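Local coordinates for protein frataxin homolog, mitochondrial (Saccharomyces cerevisiae, PDB 3OEQ) that delivers ferrous iron for the synthesis of heme and iron-sulfur clusters, oxidises it to the ferric form and stores it as a ferrihydrite mineral by assembling into oligomers, at residues L81-F91 and T105-E114. The protein carries 1 engineered substitution. Sequence-based numbering, arbitrary orientation.
Sequences LASPLSGPNRF and TKLTDILTEE
F91 and L107 meet where the C-terminal helix of the frataxin alpha/beta sandwich lies on the antiparallel sheet. Residues 81-91 form a beta hairpin, with strands 81-83 and 87-91 joined by a turn. The first turns of helix 107-120 cover one face of this hairpin.

The tight end is apolar. CB of L107 stands over one face of the F91 ring in a CH-pi contact, 3.5 Å from the ring centroid. The backbone O of T105 sits at the ring edge, in plane. CD1 of I110 also approaches the edge, 4.1 Å from CZ of F91. CG of F91 is anti to its carbonyl carbon (chi1 -59°), which carries the ring across to the start of the helix. On the neighbouring strand, CD1 of L81 reaches CG2 of I110 at 4.2 Å. Y29 and L33 of helix 25-37 touch L107 and L111, so the two helices share this side of the sheet.

The hairpin turn is the polar, solvent-facing end: L85 and S86 are exposed, and CD2 of L85 lies 3.6 Å from CD of E114. E114 itself is buried. Its extended chain reaches the turn, and each carboxylate oxygen accepts a serine hydroxyl through its syn lone pair. OG of S83 donates to OE1 of E114 at 2.9 Å. OE1 is also hydrogen-bonded to the hydroxyl of Y68 on strand 68-71. A leucine in place of E114 would probably leave the hydroxyls of S83, S86 and Y68 without their carboxylate partner and weaken the tie between turn and helix.

S83 OG also accepts from the backbone N of L85 and S86, an ST turn and ST motif that link the carboxylate to the turn backbone. On the other oxygen, OG of S86 donates to OE2 of E114 at 2.6 Å.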
ATOM      1  N   LEU A  81      -8.756  11.766   5.058  1.00 49.21           N
ATOM      2  CA  LEU A  81      -9.426  13.094   5.119  1.00 50.06           C
ATOM      3  C   LEU A  81     -10.876  12.895   5.445  1.00 50.16           C
ATOM      4  O   LEU A  81     -11.559  12.169   4.740  1.00 50.02           O
ATOM      5  CB  LEU A  81      -9.345  13.848   3.787  1.00 50.72           C
ATOM      6  CG  LEU A  81      -9.469  15.362   3.705  1.00 52.03           C
ATOM      7  CD1 LEU A  81     -10.457  15.788   2.605  1.00 52.68           C
ATOM      8  CD2 LEU A  81      -9.832  15.973   5.032  1.00 52.55           C
ATOM      9  N   ALA A  82     -11.314  13.515   6.540  1.00 50.94           N
ATOM     10  CA  ALA A  82     -12.728  13.665   6.888  1.00 51.66           C
ATOM     11  C   ALA A  82     -13.106  15.154   6.754  1.00 53.48           C
ATOM     12  O   ALA A  82     -12.775  15.961   7.617  1.00 54.73           O
ATOM     13  CB  ALA A  82     -12.997  13.150   8.270  1.00 51.49           C
ATOM     14  N   SER A  83     -13.748  15.506   5.641  1.00 54.07           N
ATOM     15  CA  SER A  83     -14.197  16.858   5.378  1.00 56.36           C
ATOM     16  C   SER A  83     -15.705  17.082   5.670  1.00 57.86           C
ATOM     17  O   SER A  83     -16.552  16.344   5.155  1.00 57.11           O
ATOM     18  CB  SER A  83     -13.866  17.233   3.938  1.00 56.87           C
ATOM     19  OG  SER A  83     -14.498  18.441   3.542  1.00 59.46           O
ATOM     20  N   PRO A  84     -16.035  18.129   6.480  1.00 60.14           N
ATOM     21  CA  PRO A  84     -17.416  18.543   6.805  1.00 61.99           C
ATOM     22  C   PRO A  84     -18.205  18.947   5.579  1.00 62.88           C
ATOM     23  O   PRO A  84     -19.410  18.865   5.600  1.00 63.62           O
ATOM     24  CB  PRO A  84     -17.214  19.758   7.701  1.00 64.64           C
ATOM     25  CG  PRO A  84     -15.841  19.647   8.196  1.00 63.66           C
ATOM     26  CD  PRO A  84     -15.055  19.023   7.125  1.00 61.15           C
ATOM     27  N   LEU A  85     -17.485  19.335   4.526  1.00 63.10           N
ATOM     28  CA  LEU A  85     -18.013  19.678   3.210  1.00 64.44           C
ATOM     29  C   LEU A  85     -17.951  18.555   2.144  1.00 62.48           C
ATOM     30  O   LEU A  85     -18.983  18.154   1.618  1.00 62.87           O
ATOM     31  CB  LEU A  85     -17.336  20.965   2.713  1.00 66.66           C
ATOM     32  CG  LEU A  85     -17.603  21.510   1.309  1.00 69.03           C
ATOM     33  CD1 LEU A  85     -19.075  22.041   1.067  1.00 71.71           C
ATOM     34  CD2 LEU A  85     -16.560  22.555   0.993  1.00 70.54           C
ATOM     35  N   SER A  86     -16.766  18.040   1.821  1.00 60.95           N
ATOM     36  CA  SER A  86     -16.638  17.126   0.670  1.00 59.80           C
ATOM     37  C   SER A  86     -16.711  15.670   1.019  1.00 57.51           C
ATOM     38  O   SER A  86     -16.657  14.831   0.142  1.00 56.88           O
ATOM     39  CB  SER A  86     -15.366  17.392  -0.138  1.00 59.82           C
ATOM     40  OG  SER A  86     -14.238  17.319   0.693  1.00 58.38           O
ATOM     41  N   GLY A  87     -16.832  15.361   2.300  1.00 56.84           N
ATOM     42  CA  GLY A  87     -16.881  13.962   2.741  1.00 55.25           C
ATOM     43  C   GLY A  87     -15.530  13.322   3.057  1.00 53.67           C
ATOM     44  O   GLY A  87     -14.495  14.009   3.158  1.00 53.60           O
ATOM     45  N   PRO A  88     -15.526  11.990   3.189  1.00 52.70           N
ATOM     46  CA  PRO A  88     -14.354  11.186   3.529  1.00 51.42           C
ATOM     47  C   PRO A  88     -13.499  10.864   2.313  1.00 51.35           C
ATOM     48  O   PRO A  88     -14.040  10.629   1.227  1.00 52.44           O
ATOM     49  CB  PRO A  88     -14.980   9.910   4.064  1.00 51.13           C
ATOM     50  CG  PRO A  88     -16.259   9.762   3.295  1.00 51.99           C
ATOM     51  CD  PRO A  88     -16.701  11.147   2.899  1.00 53.11           C
ATOM     52  N   ASN A  89     -12.179  10.865   2.459  1.00 50.71           N
ATOM     53  CA  ASN A  89     -11.322  10.358   1.372  1.00 50.71           C
ATOM     54  C   ASN A  89      -9.994   9.755   1.836  1.00 49.46           C
ATOM     55  O   ASN A  89      -9.568  10.054   2.923  1.00 48.92           O
ATOM     56  CB  ASN A  89     -11.136  11.422   0.262  1.00 51.91           C
ATOM     57  CG  ASN A  89     -11.506  10.877  -1.115  1.00 53.55           C
ATOM     58  OD1 ASN A  89     -10.829   9.985  -1.666  1.00 54.44           O
ATOM     59  ND2 ASN A  89     -12.617  11.342  -1.637  1.00 54.50           N
ATOM     60  N   ARG A  90      -9.366   8.885   1.045  1.00 49.48           N
ATOM     61  CA  ARG A  90      -7.985   8.473   1.362  1.00 49.05           C
ATOM     62  C   ARG A  90      -6.985   8.523   0.220  1.00 49.33           C
ATOM     63  O   ARG A  90      -7.352   8.389  -0.915  1.00 50.04           O
ATOM     64  CB  ARG A  90      -7.899   7.160   2.167  1.00 48.84           C
ATOM     65  CG  ARG A  90      -8.026   5.904   1.377  1.00 50.17           C
ATOM     66  CD  ARG A  90      -8.639   4.820   2.225  1.00 50.79           C
ATOM     67  NE  ARG A  90      -7.677   4.237   3.128  1.00 49.49           N
ATOM     68  CZ  ARG A  90      -7.931   3.912   4.379  1.00 48.84           C
ATOM     69  NH1 ARG A  90      -9.107   4.148   4.883  1.00 49.75           N
ATOM     70  NH2 ARG A  90      -6.984   3.409   5.144  1.00 49.73           N
ATOM     71  N   PHE A  91      -5.715   8.713   0.569  1.00 49.08           N
ATOM     72  CA  PHE A  91      -4.716   9.185  -0.350  1.00 50.10           C
ATOM     73  C   PHE A  91      -3.374   8.427  -0.306  1.00 50.41           C
ATOM     74  O   PHE A  91      -2.795   8.244   0.753  1.00 49.85           O
ATOM     75  CB  PHE A  91      -4.453  10.675  -0.062  1.00 50.21           C
ATOM     76  CG  PHE A  91      -5.672  11.538  -0.189  1.00 50.54           C
ATOM     77  CD1 PHE A  91      -6.053  12.031  -1.416  1.00 51.86           C
ATOM     78  CD2 PHE A  91      -6.458  11.823   0.913  1.00 49.96           C
ATOM     79  CE1 PHE A  91      -7.183  12.786  -1.546  1.00 53.11           C
ATOM     80  CE2 PHE A  91      -7.595  12.583   0.794  1.00 50.82           C
ATOM     81  CZ  PHE A  91      -7.954  13.080  -0.429  1.00 52.43           C
ATOM     82  N   THR A 105      -7.626  12.632  -7.495  1.00 60.90           N
ATOM     83  CA  THR A 105      -7.435  14.065  -7.314  1.00 61.61           C
ATOM     84  C   THR A 105      -6.549  14.305  -6.112  1.00 59.71           C
ATOM     85  O   THR A 105      -6.628  13.567  -5.141  1.00 57.56           O
ATOM     86  CB  THR A 105      -8.782  14.861  -7.141  1.00 62.17           C
ATOM     87  OG1 THR A 105      -9.473  14.380  -6.003  1.00 59.07           O
ATOM     88  CG2 THR A 105      -9.698  14.791  -8.418  1.00 64.87           C
ATOM     89  N   LYS A 106      -5.720  15.348  -6.192  1.00 60.98           N
ATOM     90  CA  LYS A 106      -4.878  15.807  -5.080  1.00 59.90           C
ATOM     91  C   LYS A 106      -5.703  16.311  -3.864  1.00 59.01           C
ATOM     92  O   LYS A 106      -6.634  17.101  -4.021  1.00 60.16           O
ATOM     93  CB  LYS A 106      -3.899  16.916  -5.537  1.00 61.81           C
ATOM     94  CG  LYS A 106      -2.746  16.553  -6.492  1.00 62.71           C
ATOM     95  CD  LYS A 106      -1.693  17.711  -6.560  1.00 64.92           C
ATOM     96  CE  LYS A 106      -0.930  17.745  -7.865  1.00 67.62           C
ATOM     97  NZ  LYS A 106       0.228  16.826  -7.839  1.00 66.92           N
ATOM     98  N   LEU A 107      -5.346  15.859  -2.658  1.00 57.27           N
ATOM     99  CA  LEU A 107      -5.896  16.448  -1.449  1.00 57.16           C
ATOM    100  C   LEU A 107      -5.309  17.828  -1.246  1.00 59.31           C
ATOM    101  O   LEU A 107      -6.010  18.716  -0.768  1.00 60.72           O
ATOM    102  CB  LEU A 107      -5.643  15.602  -0.207  1.00 54.95           C
ATOM    103  CG  LEU A 107      -4.447  15.932   0.665  1.00 54.52           C
ATOM    104  CD1 LEU A 107      -4.516  15.218   1.966  1.00 52.43           C
ATOM    105  CD2 LEU A 107      -3.210  15.555  -0.082  1.00 55.52           C
ATOM    106  N   THR A 108      -4.030  18.003  -1.597  1.00 60.07           N
ATOM    107  CA  THR A 108      -3.400  19.341  -1.651  1.00 62.51           C
ATOM    108  C   THR A 108      -4.349  20.352  -2.355  1.00 65.00           C
ATOM    109  O   THR A 108      -4.595  21.443  -1.830  1.00 66.82           O
ATOM    110  CB  THR A 108      -1.986  19.278  -2.308  1.00 63.31           C
ATOM    111  OG1 THR A 108      -1.515  17.909  -2.288  1.00 62.13           O
ATOM    112  CG2 THR A 108      -0.987  20.181  -1.571  1.00 63.61           C
ATOM    113  N   ASP A 109      -4.933  19.955  -3.495  1.00 65.21           N
ATOM    114  CA  ASP A 109      -5.945  20.758  -4.201  1.00 67.20           C
ATOM    115  C   ASP A 109      -7.300  20.842  -3.473  1.00 66.79           C
ATOM    116  O   ASP A 109      -7.944  21.886  -3.510  1.00 69.62           O
ATOM    117  CB  ASP A 109      -6.105  20.295  -5.660  1.00 67.81           C
ATOM    118  CG  ASP A 109      -4.847  20.528  -6.484  1.00 68.50           C
ATOM    119  OD1 ASP A 109      -4.029  21.358  -6.083  1.00 69.19           O
ATOM    120  OD2 ASP A 109      -4.647  19.885  -7.524  1.00 67.78           O
ATOM    121  N   ILE A 110      -7.724  19.772  -2.796  1.00 63.97           N
ATOM    122  CA  ILE A 110      -9.024  19.737  -2.100  1.00 63.18           C
ATOM    123  C   ILE A 110      -9.012  20.686  -0.901  1.00 64.19           C
ATOM    124  O   ILE A 110      -9.989  21.369  -0.640  1.00 65.92           O
ATOM    125  CB  ILE A 110      -9.423  18.297  -1.686  1.00 60.05           C
ATOM    126  CG1 ILE A 110      -9.784  17.457  -2.907  1.00 59.88           C
ATOM    127  CG2 ILE A 110     -10.584  18.293  -0.746  1.00 59.39           C
ATOM    128  CD1 ILE A 110      -9.929  15.964  -2.611  1.00 57.27           C
ATOM    129  N   LEU A 111      -7.889  20.763  -0.201  1.00 63.65           N
ATOM    130  CA  LEU A 111      -7.753  21.692   0.916  1.00 64.95           C
ATOM    131  C   LEU A 111      -7.765  23.133   0.439  1.00 68.74           C
ATOM    132  O   LEU A 111      -8.594  23.917   0.883  1.00 70.97           O
ATOM    133  CB  LEU A 111      -6.513  21.373   1.758  1.00 63.47           C
ATOM    134  CG  LEU A 111      -6.549  19.999   2.441  1.00 60.49           C
ATOM    135  CD1 LEU A 111      -5.367  19.811   3.348  1.00 59.62           C
ATOM    136  CD2 LEU A 111      -7.854  19.755   3.221  1.00 60.53           C
ATOM    137  N   THR A 112      -6.855  23.464  -0.473  1.00 70.10           N
ATOM    138  CA  THR A 112      -6.883  24.729  -1.227  1.00 74.08           C
ATOM    139  C   THR A 112      -8.295  25.196  -1.536  1.00 75.98           C
ATOM    140  O   THR A 112      -8.717  26.218  -1.018  1.00 78.88           O
ATOM    141  CB  THR A 112      -6.084  24.617  -2.542  1.00 74.84           C
ATOM    142  OG1 THR A 112      -4.708  24.741  -2.234  1.00 73.93           O
ATOM    143  CG2 THR A 112      -6.453  25.715  -3.542  1.00 79.22           C
ATOM    144  N   GLU A 113      -9.014  24.443  -2.364  1.00 74.79           N
ATOM    145  CA  GLU A 113     -10.403  24.770  -2.719  1.00 76.79           C
ATOM    146  C   GLU A 113     -11.265  25.138  -1.506  1.00 77.02           C
ATOM    147  O   GLU A 113     -11.846  26.236  -1.450  1.00 80.61           O
ATOM    148  CB  GLU A 113     -11.055  23.629  -3.512  1.00 74.82           C
ATOM    149  CG  GLU A 113     -10.497  23.439  -4.929  1.00 76.51           C
ATOM    150  CD  GLU A 113     -11.034  22.187  -5.570  1.00 75.07           C
ATOM    151  OE1 GLU A 113     -10.255  21.242  -5.811  1.00 73.28           O
ATOM    152  OE2 GLU A 113     -12.254  22.137  -5.808  1.00 76.11           O
ATOM    153  N   GLU A 114     -11.296  24.238  -0.527  1.00 73.59           N
ATOM    154  CA  GLU A 114     -12.147  24.377   0.643  1.00 73.53           C
ATOM    155  C   GLU A 114     -11.712  25.437   1.672  1.00 75.88           C
ATOM    156  O   GLU A 114     -12.570  26.079   2.299  1.00 78.03           O
ATOM    157  CB  GLU A 114     -12.367  23.008   1.265  1.00 69.54           C
ATOM    158  CG  GLU A 114     -12.941  22.046   0.250  1.00 68.19           C
ATOM    159  CD  GLU A 114     -13.468  20.774   0.850  1.00 65.42           C
ATOM    160  OE1 GLU A 114     -13.514  20.688   2.091  1.00 64.17           O
ATOM    161  OE2 GLU A 114     -13.838  19.862   0.071  1.00 64.84           O
TER